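Long-range contact in chlorella virus DNA ligase-adenylate (Chlorella virus, PDB 1FVI), which probably seals nicks in duplex DNA through a covalent enzyme-adenylate intermediate, as an ATP-dependent DNA ligase: residues 192-204 / 229-243. The protein carries 1 engineered substitution. Numbering follows the deposited sequence.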
# COMPACT_ATOMS: atom_id res chain seq x y z
N ALA A 192 2.69 -17.28 -7.79
CA ALA A 192 2.34 -18.62 -8.24
C ALA A 192 0.90 -18.66 -8.77
O ALA A 192 0.13 -17.70 -8.61
CB ALA A 192 2.54 -19.63 -7.11
N GLU A 193 0.56 -19.76 -9.43
CA GLU A 193 -0.77 -19.94 -9.99
C GLU A 193 -1.35 -21.26 -9.51
O GLU A 193 -0.63 -22.22 -9.29
CB GLU A 193 -0.73 -19.94 -11.53
CG GLU A 193 -0.69 -18.57 -12.15
CD GLU A 193 -0.53 -18.63 -13.66
OE1 GLU A 193 -1.12 -19.54 -14.29
OE2 GLU A 193 0.19 -17.78 -14.22
N ALA A 194 -2.67 -21.29 -9.38
CA ALA A 194 -3.36 -22.47 -8.93
C ALA A 194 -4.72 -22.56 -9.62
O ALA A 194 -5.30 -21.55 -10.03
CB ALA A 194 -3.52 -22.43 -7.44
N THR A 195 -5.20 -23.79 -9.81
CA THR A 195 -6.49 -23.98 -10.43
C THR A 195 -7.53 -24.10 -9.33
O THR A 195 -7.29 -24.75 -8.31
CB THR A 195 -6.51 -25.27 -11.30
OG1 THR A 195 -5.62 -25.11 -12.41
CG2 THR A 195 -7.92 -25.58 -11.82
N ILE A 196 -8.67 -23.42 -9.50
CA ILE A 196 -9.74 -23.47 -8.51
C ILE A 196 -10.50 -24.79 -8.67
O ILE A 196 -10.81 -25.19 -9.80
CB ILE A 196 -10.74 -22.33 -8.72
CG1 ILE A 196 -10.01 -20.99 -8.70
CG2 ILE A 196 -11.84 -22.38 -7.65
CD1 ILE A 196 -10.86 -19.83 -9.19
N ILE A 197 -10.78 -25.47 -7.56
CA ILE A 197 -11.51 -26.73 -7.60
C ILE A 197 -12.85 -26.66 -6.87
O ILE A 197 -13.85 -27.20 -7.34
CB ILE A 197 -10.67 -27.90 -7.11
CG1 ILE A 197 -10.37 -27.77 -5.63
CG2 ILE A 197 -9.35 -27.98 -7.89
CD1 ILE A 197 -9.27 -28.71 -5.18
N SER A 198 -12.90 -25.93 -5.76
CA SER A 198 -14.14 -25.77 -5.00
C SER A 198 -14.12 -24.46 -4.17
O SER A 198 -13.12 -23.76 -4.15
CB SER A 198 -14.39 -26.98 -4.09
OG SER A 198 -13.38 -27.09 -3.10
N MET A 199 -15.24 -24.13 -3.53
CA MET A 199 -15.36 -22.93 -2.70
C MET A 199 -16.08 -23.21 -1.40
O MET A 199 -16.88 -24.15 -1.30
CB MET A 199 -16.11 -21.82 -3.44
CG MET A 199 -15.39 -21.27 -4.63
SD MET A 199 -16.33 -19.96 -5.39
CE MET A 199 -15.35 -19.75 -6.91
N THR A 200 -15.82 -22.36 -0.41
CA THR A 200 -16.43 -22.49 0.89
C THR A 200 -17.04 -21.13 1.20
O THR A 200 -16.37 -20.10 1.04
CB THR A 200 -15.39 -22.81 1.95
OG1 THR A 200 -14.66 -23.96 1.55
CG2 THR A 200 -16.06 -23.10 3.28
N ALA A 201 -18.33 -21.12 1.58
CA ALA A 201 -19.05 -19.90 1.91
C ALA A 201 -18.51 -19.21 3.17
O ALA A 201 -17.82 -19.83 3.99
CB ALA A 201 -20.53 -20.20 2.08
N LEU A 202 -18.86 -17.93 3.34
CA LEU A 202 -18.41 -17.13 4.47
C LEU A 202 -19.31 -17.16 5.72
O LEU A 202 -18.80 -17.31 6.83
CB LEU A 202 -18.18 -15.68 4.02
CG LEU A 202 -17.77 -14.62 5.05
CD1 LEU A 202 -16.53 -15.05 5.85
CD2 LEU A 202 -17.52 -13.31 4.33
N PHE A 203 -20.61 -16.95 5.55
CA PHE A 203 -21.53 -16.95 6.70
C PHE A 203 -22.21 -18.31 6.88
O PHE A 203 -23.42 -18.37 7.12
CB PHE A 203 -22.61 -15.88 6.54
CG PHE A 203 -22.11 -14.57 6.00
CD1 PHE A 203 -22.45 -14.15 4.72
CD2 PHE A 203 -21.32 -13.73 6.79
CE1 PHE A 203 -22.03 -12.91 4.23
CE2 PHE A 203 -20.89 -12.49 6.31
CZ PHE A 203 -21.25 -12.08 5.03
N LYS A 204 -21.45 -19.40 6.77
CA LYS A 204 -22.00 -20.74 6.92
C LYS A 204 -23.04 -21.04 5.84
O LYS A 204 -22.72 -21.61 4.80
CB LYS A 204 -22.62 -20.90 8.32
CG LYS A 204 -23.77 -21.89 8.42
CD LYS A 204 -24.57 -21.65 9.71
CE LYS A 204 -25.25 -20.28 9.70
NZ LYS A 204 -25.70 -19.86 11.06
N GLU A 229 -28.33 -13.49 1.03
CA GLU A 229 -27.31 -14.10 0.20
C GLU A 229 -25.93 -14.20 0.87
O GLU A 229 -25.52 -13.31 1.63
CB GLU A 229 -27.21 -13.34 -1.12
CG GLU A 229 -27.20 -14.24 -2.35
CD GLU A 229 -27.88 -13.60 -3.54
OE1 GLU A 229 -27.75 -12.37 -3.72
OE2 GLU A 229 -28.55 -14.33 -4.31
N ASP A 230 -25.27 -15.33 0.64
CA ASP A 230 -23.94 -15.58 1.20
C ASP A 230 -22.89 -15.20 0.15
O ASP A 230 -23.21 -14.97 -1.02
CB ASP A 230 -23.82 -17.06 1.55
CG ASP A 230 -22.80 -17.33 2.64
OD1 ASP A 230 -21.94 -16.46 2.92
OD2 ASP A 230 -22.86 -18.43 3.23
N VAL A 231 -21.65 -15.11 0.60
CA VAL A 231 -20.52 -14.78 -0.27
C VAL A 231 -19.41 -15.81 -0.01
O VAL A 231 -19.49 -16.60 0.94
CB VAL A 231 -19.98 -13.35 0.01
CG1 VAL A 231 -21.10 -12.32 -0.16
CG2 VAL A 231 -19.38 -13.26 1.42
N MET A 232 -18.40 -15.81 -0.87
CA MET A 232 -17.30 -16.75 -0.74
C MET A 232 -16.39 -16.41 0.46
O MET A 232 -16.09 -15.24 0.72
CB MET A 232 -16.50 -16.84 -2.05
CG MET A 232 -15.24 -17.70 -1.98
SD MET A 232 -13.74 -16.82 -1.40
CE MET A 232 -13.39 -15.94 -2.88
N GLY A 233 -16.04 -17.44 1.23
CA GLY A 233 -15.18 -17.25 2.38
C GLY A 233 -13.77 -17.63 1.98
O GLY A 233 -12.81 -16.94 2.31
N SER A 234 -13.65 -18.75 1.28
CA SER A 234 -12.35 -19.22 0.81
C SER A 234 -12.51 -20.07 -0.43
O SER A 234 -13.60 -20.60 -0.70
CB SER A 234 -11.62 -20.04 1.89
OG SER A 234 -12.17 -21.35 2.02
N ILE A 235 -11.45 -20.13 -1.22
CA ILE A 235 -11.42 -20.95 -2.41
C ILE A 235 -10.32 -21.99 -2.20
O ILE A 235 -9.29 -21.69 -1.59
CB ILE A 235 -11.16 -20.15 -3.69
CG1 ILE A 235 -9.83 -19.38 -3.60
CG2 ILE A 235 -12.33 -19.24 -3.98
CD1 ILE A 235 -9.38 -18.78 -4.95
N GLU A 236 -10.60 -23.23 -2.60
CA GLU A 236 -9.65 -24.32 -2.48
C GLU A 236 -9.02 -24.47 -3.85
O GLU A 236 -9.73 -24.49 -4.86
CB GLU A 236 -10.35 -25.60 -2.01
CG GLU A 236 -10.87 -25.52 -0.58
CD GLU A 236 -11.87 -24.37 -0.35
OE1 GLU A 236 -12.82 -24.25 -1.15
OE2 GLU A 236 -11.70 -23.61 0.63
N VAL A 237 -7.69 -24.53 -3.87
CA VAL A 237 -6.95 -24.60 -5.12
C VAL A 237 -5.98 -25.76 -5.24
O VAL A 237 -5.50 -26.27 -4.23
CB VAL A 237 -6.20 -23.27 -5.37
CG1 VAL A 237 -7.21 -22.13 -5.49
CG2 VAL A 237 -5.22 -23.01 -4.23
N ASP A 238 -5.68 -26.16 -6.48
CA ASP A 238 -4.78 -27.27 -6.73
C ASP A 238 -3.30 -26.95 -6.59
O ASP A 238 -2.64 -27.53 -5.74
CB ASP A 238 -5.03 -27.93 -8.10
CG ASP A 238 -4.17 -29.19 -8.34
OD1 ASP A 238 -4.58 -30.31 -7.98
OD2 ASP A 238 -3.07 -29.07 -8.91
N TYR A 239 -2.77 -26.07 -7.42
CA TYR A 239 -1.33 -25.75 -7.32
C TYR A 239 -0.41 -27.00 -7.36
O TYR A 239 0.07 -27.48 -6.32
CB TYR A 239 -1.00 -24.93 -6.07
CG TYR A 239 0.40 -24.35 -6.09
CD1 TYR A 239 0.94 -23.84 -7.28
CD2 TYR A 239 1.19 -24.34 -4.95
CE1 TYR A 239 2.24 -23.33 -7.32
CE2 TYR A 239 2.49 -23.83 -4.98
CZ TYR A 239 3.00 -23.33 -6.16
OH TYR A 239 4.28 -22.82 -6.19
N ASP A 240 -0.20 -27.51 -8.56
CA ASP A 240 0.65 -28.67 -8.81
C ASP A 240 0.51 -29.79 -7.78
O ASP A 240 1.46 -30.12 -7.05
CB ASP A 240 2.11 -28.22 -8.93
CG ASP A 240 2.26 -26.96 -9.76
OD1 ASP A 240 1.63 -26.88 -10.84
OD2 ASP A 240 2.97 -26.03 -9.31
N GLY A 241 -0.70 -30.33 -7.68
CA GLY A 241 -0.96 -31.43 -6.77
C GLY A 241 -1.23 -31.14 -5.32
O GLY A 241 -1.88 -31.95 -4.66
N VAL A 242 -0.74 -30.02 -4.79
CA VAL A 242 -0.99 -29.73 -3.38
C VAL A 242 -2.21 -28.83 -3.18
O VAL A 242 -2.21 -27.65 -3.54
CB VAL A 242 0.28 -29.16 -2.67
CG1 VAL A 242 -0.08 -28.60 -1.29
CG2 VAL A 242 1.33 -30.27 -2.49
N VAL A 243 -3.24 -29.39 -2.57
CA VAL A 243 -4.47 -28.66 -2.32
C VAL A 243 -4.43 -27.88 -1.02
O VAL A 243 -3.92 -28.36 -0.01
CB VAL A 243 -5.68 -29.61 -2.34
CG1 VAL A 243 -6.99 -28.85 -2.10
CG2 VAL A 243 -5.72 -30.37 -3.68
O HOH W 1 0.73 -23.96 -11.51
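The F203 ring and the D230 carboxylate have planes 22° apart, and OD1 meets the ring obliquely, 3.0 Å from F203 CD1; L202 CG sits over one ring face, toward the rim. With CG swung opposite the main-chain N (chi1 -155°), D230 brings OD1 within bonding distance of F203 N. There OD1 takes F203 N on its syn lone pair at 3.0 Å, nearly straight at 172°, and V231 N on the anti side, out of the carboxylate plane. Next to it, V231 CG2 presses tightly on L202 CD2 (3.5 Å). At the far end the Y239 ring runs obliquely past E193 O and A192 CB, stands edge-to-face with F272, and hydrogen-bonds Y274 through OH.

Between these ends strands 192-201 and 232-237 pair antiparallel, interrupted by two classic beta bulges: I197 and S198 opposite E236, and G233 and S234 opposite T200, whose O accepts both G233 N (2.7 Å) and S234 N. M199 lies alongside I235, CG to CG2 3.7 Å, on the face they share with I196 and V237; M199 also reaches F258 of helix 252-260. The other face is polar. E236, bent at its second torsion, turns its carboxylate back over the strands: S234 OG donates to OE2 at 2.7 Å, T200 OG1 reaches OE2 weakly, and S198 OG makes a weak 3.5 Å bond to OE1.

One amphipathic ribbon of the OB-like domain results, apolar toward helix 252-260 and the neighbouring strands, its other face gathering three hydroxyls round the E236 carboxylate. D230 links the segments through F203 N, while D238 OD2, accepting from G241 N in an Asx motif, orders the type I' turn within its own segment.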